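OxyA protein (Actinoplanes teichomyceticus, PDB 5HH3) is a heme-dependent cytochrome P450 that probably catalyses a phenolic coupling step, cyclising the peptide precursor in glycopeptide antibiotic biosynthesis. Local coordinates at residues V13-D26 and R280-V292. Residues are numbered along the deposited sequence; the frame is centred on the assembly and turned at random.
Sequences VVRAAELHRRDRFD and RYLTTDEKTHPRV. With HEM (protoporphyrin IX containing Fe), chain G.
Arg22 clasps the end of helix 274-282 with both terminal nitrogens: NH1 and NH2 converge on Leu282 O, at 3.0 and 2.8 Å, with this oxygen near the guanidinium plane. NH1 also forms a salt bridge to Glu286 OE2 (3.0 Å), on the anti side and tilted out of the plane of a carboxylate turned 82° from the guanidinium, while NH2 donates almost straight to Phe25 O (2.9 Å). Bends at chi2 (-76°) and chi3 (-75°) fold the arginine back so that it holds both the Phe25 carbonyl in the Asp23-Asp26 turn and the helix end. A water bridges His20 O and Glu286 OE2, giving that carboxylate oxygen a further donor. Beside this polar knot, Phe25 packs its CB on Tyr281 CE2 and its ring carbon CD1 against Leu282 CD2, both at 3.7 Å. Farther along, Lys287 CD lies over one face of the His20 imidazole; the ring is fixed by ND1 to Ala16 O (2.8 Å) and by NE2 to Ser313. Lys287 NZ reaches Val13 O through another water. Later in 280-292, His289 N and the Arg291 guanidinium bind one heme propionate. Segment 13-26 thus packs on the heme-lining loop after the P450 K helix, which carries the ExxR pair Glu277-Arg280.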
loop_
_atom_site.group_PDB
_atom_site.type_symbol
_atom_site.label_atom_id
_atom_site.label_comp_id
_atom_site.label_asym_id
_atom_site.label_seq_id
_atom_site.Cartn_x
_atom_site.Cartn_y
_atom_site.Cartn_z
ATOM N N VAL B 13 -4.950 2.614 3.990
ATOM C CA VAL B 13 -4.463 1.422 4.713
ATOM C C VAL B 13 -3.369 1.806 5.728
ATOM O O VAL B 13 -3.407 1.372 6.863
ATOM C CB VAL B 13 -3.920 0.348 3.713
ATOM C CG1 VAL B 13 -2.927 -0.623 4.358
ATOM C CG2 VAL B 13 -5.097 -0.409 3.105
ATOM N N VAL B 14 -2.432 2.639 5.304
ATOM C CA VAL B 14 -1.347 3.118 6.165
ATOM C C VAL B 14 -1.894 3.910 7.351
ATOM O O VAL B 14 -1.504 3.670 8.467
ATOM C CB VAL B 14 -0.340 4.017 5.389
ATOM C CG1 VAL B 14 0.635 4.692 6.349
ATOM C CG2 VAL B 14 0.439 3.203 4.374
ATOM N N ARG B 15 -2.778 4.862 7.082
ATOM C CA ARG B 15 -3.349 5.695 8.133
ATOM C C ARG B 15 -4.124 4.823 9.119
ATOM O O ARG B 15 -3.985 5.011 10.324
ATOM C CB ARG B 15 -4.262 6.769 7.560
ATOM C CG ARG B 15 -3.544 7.871 6.799
ATOM C CD ARG B 15 -4.596 8.747 6.125
ATOM N NE ARG B 15 -3.985 9.870 5.422
ATOM C CZ ARG B 15 -4.383 10.382 4.255
ATOM N NH1 ARG B 15 -5.398 9.866 3.574
ATOM N NH2 ARG B 15 -3.727 11.408 3.753
ATOM N N ALA B 16 -4.889 3.844 8.619
ATOM C CA ALA B 16 -5.624 2.951 9.517
ATOM C C ALA B 16 -4.677 2.121 10.395
ATOM O O ALA B 16 -4.921 1.957 11.603
ATOM C CB ALA B 16 -6.596 2.056 8.759
ATOM N N ALA B 17 -3.580 1.636 9.809
ATOM C CA ALA B 17 -2.596 0.838 10.559
ATOM C C ALA B 17 -1.948 1.651 11.714
ATOM O O ALA B 17 -1.890 1.159 12.839
ATOM C CB ALA B 17 -1.525 0.261 9.635
ATOM N N GLU B 18 -1.508 2.876 11.434
ATOM C CA GLU B 18 -0.993 3.792 12.458
ATOM C C GLU B 18 -1.942 3.966 13.648
ATOM O O GLU B 18 -1.481 4.033 14.766
ATOM C CB GLU B 18 -0.702 5.197 11.901
ATOM C CG GLU B 18 0.587 5.357 11.131
ATOM C CD GLU B 18 1.850 5.183 11.980
ATOM O OE1 GLU B 18 2.546 6.197 12.228
ATOM O OE2 GLU B 18 2.167 4.030 12.360
ATOM N N LEU B 19 -3.242 4.038 13.377
ATOM C CA LEU B 19 -4.263 4.174 14.417
ATOM C C LEU B 19 -4.442 2.937 15.287
ATOM O O LEU B 19 -5.017 3.033 16.355
ATOM C CB LEU B 19 -5.619 4.565 13.793
ATOM C CG LEU B 19 -5.648 5.977 13.202
ATOM C CD1 LEU B 19 -6.908 6.251 12.412
ATOM C CD2 LEU B 19 -5.487 7.024 14.281
ATOM N N HIS B 20 -3.962 1.786 14.833
ATOM C CA HIS B 20 -4.139 0.526 15.540
ATOM C C HIS B 20 -2.860 -0.074 16.103
ATOM O O HIS B 20 -2.811 -1.262 16.378
ATOM C CB HIS B 20 -4.889 -0.458 14.635
ATOM C CG HIS B 20 -6.302 -0.061 14.435
ATOM N ND1 HIS B 20 -6.684 0.843 13.472
ATOM C CD2 HIS B 20 -7.404 -0.307 15.177
ATOM C CE1 HIS B 20 -7.982 1.070 13.572
ATOM N NE2 HIS B 20 -8.439 0.391 14.608
ATOM N N ARG B 21 -1.850 0.762 16.282
ATOM C CA ARG B 21 -0.736 0.465 17.191
ATOM C C ARG B 21 -1.299 0.425 18.614
ATOM O O ARG B 21 -2.466 0.756 18.825
ATOM C CB ARG B 21 0.345 1.534 17.065
ATOM C CG ARG B 21 1.009 1.559 15.700
ATOM C CD ARG B 21 2.196 2.494 15.701
ATOM N NE ARG B 21 2.871 2.536 14.397
ATOM C CZ ARG B 21 3.670 1.582 13.891
ATOM N NH1 ARG B 21 3.937 0.453 14.561
ATOM N NH2 ARG B 21 4.217 1.766 12.684
ATOM N N ARG B 22 -0.498 0.003 19.581
ATOM C CA ARG B 22 -0.982 -0.202 20.946
ATOM C C ARG B 22 -0.007 0.399 21.942
ATOM O O ARG B 22 1.199 0.386 21.716
ATOM C CB ARG B 22 -1.154 -1.695 21.264
ATOM C CG ARG B 22 -1.977 -2.482 20.259
ATOM C CD ARG B 22 -3.465 -2.225 20.395
ATOM N NE ARG B 22 -4.074 -2.891 21.543
ATOM C CZ ARG B 22 -4.689 -4.075 21.545
ATOM N NH1 ARG B 22 -4.782 -4.832 20.450
ATOM N NH2 ARG B 22 -5.223 -4.513 22.679
ATOM N N ASP B 23 -0.543 0.926 23.033
ATOM C CA ASP B 23 0.264 1.346 24.175
ATOM C C ASP B 23 0.101 0.243 25.211
ATOM O O ASP B 23 -0.887 0.219 25.967
ATOM C CB ASP B 23 -0.209 2.689 24.715
ATOM C CG ASP B 23 0.597 3.151 25.923
ATOM O OD1 ASP B 23 1.627 2.523 26.278
ATOM O OD2 ASP B 23 0.198 4.156 26.528
ATOM N N ARG B 24 1.055 -0.688 25.206
ATOM C CA ARG B 24 0.910 -1.943 25.939
ATOM C C ARG B 24 -0.385 -2.646 25.466
ATOM O O ARG B 24 -0.436 -3.046 24.316
ATOM C CB ARG B 24 1.034 -1.703 27.456
ATOM C CG ARG B 24 2.338 -0.994 27.824
ATOM C CD ARG B 24 2.568 -0.812 29.324
ATOM N NE ARG B 24 2.857 -2.101 29.968
ATOM C CZ ARG B 24 2.010 -2.818 30.718
ATOM N NH1 ARG B 24 0.776 -2.382 30.980
ATOM N NH2 ARG B 24 2.411 -3.987 31.234
ATOM N N PHE B 25 -1.421 -2.757 26.293
ATOM C CA PHE B 25 -2.694 -3.365 25.890
ATOM C C PHE B 25 -3.745 -2.369 25.411
ATOM O O PHE B 25 -4.804 -2.784 24.928
ATOM C CB PHE B 25 -3.292 -4.170 27.058
ATOM C CG PHE B 25 -2.380 -5.233 27.568
ATOM C CD1 PHE B 25 -2.215 -6.405 26.852
ATOM C CD2 PHE B 25 -1.654 -5.048 28.722
ATOM C CE1 PHE B 25 -1.361 -7.392 27.303
ATOM C CE2 PHE B 25 -0.790 -6.035 29.177
ATOM C CZ PHE B 25 -0.641 -7.202 28.464
ATOM N N ASP B 26 -3.464 -1.077 25.554
ATOM C CA ASP B 26 -4.448 -0.051 25.283
ATOM C C ASP B 26 -4.414 0.492 23.861
ATOM O O ASP B 26 -3.354 0.518 23.239
ATOM C CB ASP B 26 -4.255 1.101 26.228
ATOM C CG ASP B 26 -4.370 0.691 27.672
ATOM O OD1 ASP B 26 -4.923 -0.393 27.969
ATOM O OD2 ASP B 26 -3.908 1.480 28.492
ATOM N N ARG B 280 -11.912 -10.105 24.313
ATOM C CA ARG B 280 -12.349 -8.696 24.252
ATOM C C ARG B 280 -11.218 -7.719 24.574
ATOM O O ARG B 280 -10.982 -6.762 23.837
ATOM C CB ARG B 280 -13.498 -8.410 25.230
ATOM C CG ARG B 280 -14.044 -6.974 25.143
ATOM C CD ARG B 280 -14.830 -6.569 26.377
ATOM N NE ARG B 280 -13.976 -6.441 27.561
ATOM C CZ ARG B 280 -13.266 -5.366 27.904
ATOM N NH1 ARG B 280 -13.262 -4.261 27.163
ATOM N NH2 ARG B 280 -12.543 -5.393 29.019
ATOM N N TYR B 281 -10.554 -7.956 25.694
ATOM C CA TYR B 281 -9.515 -7.047 26.182
ATOM C C TYR B 281 -8.317 -7.022 25.247
ATOM O O TYR B 281 -7.840 -5.951 24.915
ATOM C CB TYR B 281 -9.081 -7.428 27.593
ATOM C CG TYR B 281 -8.124 -6.446 28.233
ATOM C CD1 TYR B 281 -8.564 -5.204 28.667
ATOM C CD2 TYR B 281 -6.782 -6.759 28.384
ATOM C CE1 TYR B 281 -7.691 -4.295 29.263
ATOM C CE2 TYR B 281 -5.903 -5.869 28.969
ATOM C CZ TYR B 281 -6.367 -4.644 29.414
ATOM O OH TYR B 281 -5.504 -3.783 29.999
ATOM N N LEU B 282 -7.855 -8.186 24.801
ATOM C CA LEU B 282 -6.658 -8.251 23.958
ATOM C C LEU B 282 -6.869 -7.793 22.511
ATOM O O LEU B 282 -5.991 -7.126 21.951
ATOM C CB LEU B 282 -6.047 -9.659 23.955
ATOM C CG LEU B 282 -5.452 -10.150 25.276
ATOM C CD1 LEU B 282 -4.827 -11.523 25.080
ATOM C CD2 LEU B 282 -4.430 -9.163 25.814
ATOM N N THR B 283 -7.992 -8.203 21.916
ATOM C CA THR B 283 -8.349 -7.883 20.510
ATOM C C THR B 283 -7.128 -7.867 19.587
ATOM O O THR B 283 -6.707 -6.801 19.115
ATOM C CB THR B 283 -9.140 -6.541 20.416
ATOM O OG1 THR B 283 -10.299 -6.629 21.258
ATOM C CG2 THR B 283 -9.583 -6.260 18.975
ATOM N N THR B 284 -6.557 -9.052 19.351
ATOM C CA THR B 284 -5.276 -9.163 18.670
ATOM C C THR B 284 -5.365 -9.024 17.135
ATOM O O THR B 284 -4.334 -8.922 16.482
ATOM C CB THR B 284 -4.544 -10.479 19.044
ATOM O OG1 THR B 284 -5.410 -11.599 18.842
ATOM C CG2 THR B 284 -4.098 -10.439 20.508
ATOM N N ASP B 285 -6.577 -9.002 16.588
ATOM C CA ASP B 285 -6.819 -8.565 15.199
ATOM C C ASP B 285 -7.660 -7.284 15.283
ATOM O O ASP B 285 -8.876 -7.334 15.442
ATOM C CB ASP B 285 -7.535 -9.673 14.415
ATOM C CG ASP B 285 -7.378 -9.537 12.880
ATOM O OD1 ASP B 285 -6.642 -8.637 12.405
ATOM O OD2 ASP B 285 -7.977 -10.365 12.151
ATOM N N GLU B 286 -6.995 -6.138 15.209
ATOM C CA GLU B 286 -7.607 -4.868 15.582
ATOM C C GLU B 286 -8.614 -4.280 14.591
ATOM O O GLU B 286 -9.437 -3.437 14.985
ATOM C CB GLU B 286 -6.538 -3.821 15.873
ATOM C CG GLU B 286 -5.713 -4.067 17.125
ATOM C CD GLU B 286 -4.377 -4.767 16.862
ATOM O OE1 GLU B 286 -4.185 -5.314 15.749
ATOM O OE2 GLU B 286 -3.512 -4.781 17.782
ATOM N N LYS B 287 -8.536 -4.670 13.318
ATOM C CA LYS B 287 -9.458 -4.132 12.307
ATOM C C LYS B 287 -9.766 -5.143 11.205
ATOM O O LYS B 287 -9.029 -6.096 11.023
ATOM C CB LYS B 287 -8.895 -2.853 11.698
ATOM C CG LYS B 287 -7.495 -3.004 11.173
ATOM C CD LYS B 287 -6.989 -1.704 10.612
ATOM C CE LYS B 287 -5.521 -1.828 10.273
ATOM N NZ LYS B 287 -5.330 -2.752 9.116
ATOM N N THR B 288 -10.882 -4.927 10.512
ATOM C CA THR B 288 -11.297 -5.780 9.404
ATOM C C THR B 288 -10.628 -5.268 8.146
ATOM O O THR B 288 -10.130 -4.136 8.116
ATOM C CB THR B 288 -12.830 -5.702 9.177
ATOM O OG1 THR B 288 -13.229 -4.333 9.126
ATOM C CG2 THR B 288 -13.589 -6.394 10.273
ATOM N N HIS B 289 -10.644 -6.078 7.093
ATOM C CA HIS B 289 -10.240 -5.608 5.778
ATOM C C HIS B 289 -11.219 -4.494 5.341
ATOM O O HIS B 289 -12.432 -4.620 5.566
ATOM C CB HIS B 289 -10.294 -6.733 4.737
ATOM C CG HIS B 289 -9.324 -7.836 4.993
ATOM N ND1 HIS B 289 -8.001 -7.775 4.588
ATOM C CD2 HIS B 289 -9.467 -9.021 5.633
ATOM C CE1 HIS B 289 -7.380 -8.885 4.955
ATOM N NE2 HIS B 289 -8.251 -9.658 5.582
ATOM N N PRO B 290 -10.705 -3.425 4.701
ATOM C CA PRO B 290 -11.618 -2.412 4.218
ATOM C C PRO B 290 -12.604 -2.908 3.164
ATOM O O PRO B 290 -12.241 -3.716 2.298
ATOM C CB PRO B 290 -10.717 -1.328 3.645
ATOM C CG PRO B 290 -9.318 -1.789 3.811
ATOM C CD PRO B 290 -9.321 -3.201 4.271
ATOM N N ARG B 291 -13.846 -2.441 3.296
ATOM C CA ARG B 291 -14.935 -2.766 2.413
ATOM C C ARG B 291 -15.232 -1.547 1.516
ATOM O O ARG B 291 -15.153 -0.418 1.992
ATOM C CB ARG B 291 -16.212 -3.057 3.223
ATOM C CG ARG B 291 -16.156 -4.100 4.346
ATOM C CD ARG B 291 -15.923 -5.457 3.821
ATOM N NE ARG B 291 -16.293 -6.562 4.725
ATOM C CZ ARG B 291 -15.455 -7.264 5.496
ATOM N NH1 ARG B 291 -14.180 -6.911 5.603
ATOM N NH2 ARG B 291 -15.917 -8.296 6.206
ATOM N N VAL B 292 -15.609 -1.774 0.250
ATOM C CA VAL B 292 -16.051 -0.690 -0.632
ATOM C C VAL B 292 -17.571 -0.644 -0.620
ATOM O O VAL B 292 -18.196 -1.679 -0.769
ATOM C CB VAL B 292 -15.605 -0.891 -2.098
ATOM C CG1 VAL B 292 -15.968 0.328 -2.944
ATOM C CG2 VAL B 292 -14.115 -1.140 -2.175
HETATM C CHA HEM G . -11.795 -14.099 9.077
HETATM C CHB HEM G . -9.693 -18.449 9.515
HETATM C CHC HEM G . -8.123 -17.212 13.952
HETATM C CHD HEM G . -10.290 -12.928 13.514
HETATM C C1A HEM G . -11.331 -15.366 8.816
HETATM C C2A HEM G . -11.477 -16.026 7.564
HETATM C C3A HEM G . -10.899 -17.253 7.689
HETATM C C4A HEM G . -10.384 -17.357 9.013
HETATM C CMA HEM G . -10.791 -18.308 6.617
HETATM C CAA HEM G . -12.168 -15.465 6.336
HETATM C CBA HEM G . -13.655 -15.807 6.410
HETATM C CGA HEM G . -14.481 -15.274 5.251
HETATM O O1A HEM G . -14.112 -14.295 4.558
HETATM O O2A HEM G . -15.585 -15.819 4.980
HETATM C C1B HEM G . -9.058 -18.500 10.772
HETATM C C2B HEM G . -8.300 -19.621 11.254
HETATM C C3B HEM G . -7.846 -19.287 12.511
HETATM C C4B HEM G . -8.365 -17.915 12.769
HETATM C CMB HEM G . -8.050 -20.926 10.527
HETATM C CAB HEM G . -7.054 -20.055 13.506
HETATM C CBB HEM G . -6.705 -21.344 13.440
HETATM C C1C HEM G . -8.550 -15.924 14.246
HETATM C C2C HEM G . -8.285 -15.223 15.442
HETATM C C3C HEM G . -8.907 -13.974 15.315
HETATM C C4C HEM G . -9.552 -13.960 14.029
HETATM C CMC HEM G . -7.466 -15.731 16.614
HETATM C CAC HEM G . -8.972 -12.837 16.270
HETATM C CBC HEM G . -8.481 -12.807 17.506
HETATM C C1D HEM G . -10.858 -12.947 12.241
HETATM C C2D HEM G . -11.593 -11.767 11.734
HETATM C C3D HEM G . -12.014 -12.084 10.501
HETATM C C4D HEM G . -11.525 -13.460 10.271
HETATM C CMD HEM G . -11.850 -10.433 12.398
HETATM C CAD HEM G . -12.819 -11.174 9.583
HETATM C CBD HEM G . -11.975 -10.192 8.756
HETATM C CGD HEM G . -12.870 -9.314 7.867
HETATM O O1D HEM G . -12.403 -8.472 7.078
HETATM O O2D HEM G . -14.107 -9.373 7.881
HETATM N NA HEM G . -10.673 -16.198 9.700
HETATM N NB HEM G . -9.083 -17.549 11.711
HETATM N NC HEM G . -9.345 -15.168 13.432
HETATM N ND HEM G . -10.872 -13.953 11.344
HETATM FE FE HEM G . -10.028 -15.678 11.521
HETATM O O HOH W 1 -4.224 -1.015 7.597
HETATM O O HOH W 2 -1.230 -3.496 16.933
HETATM O O HOH W 3 -8.346 -14.936 10.498
#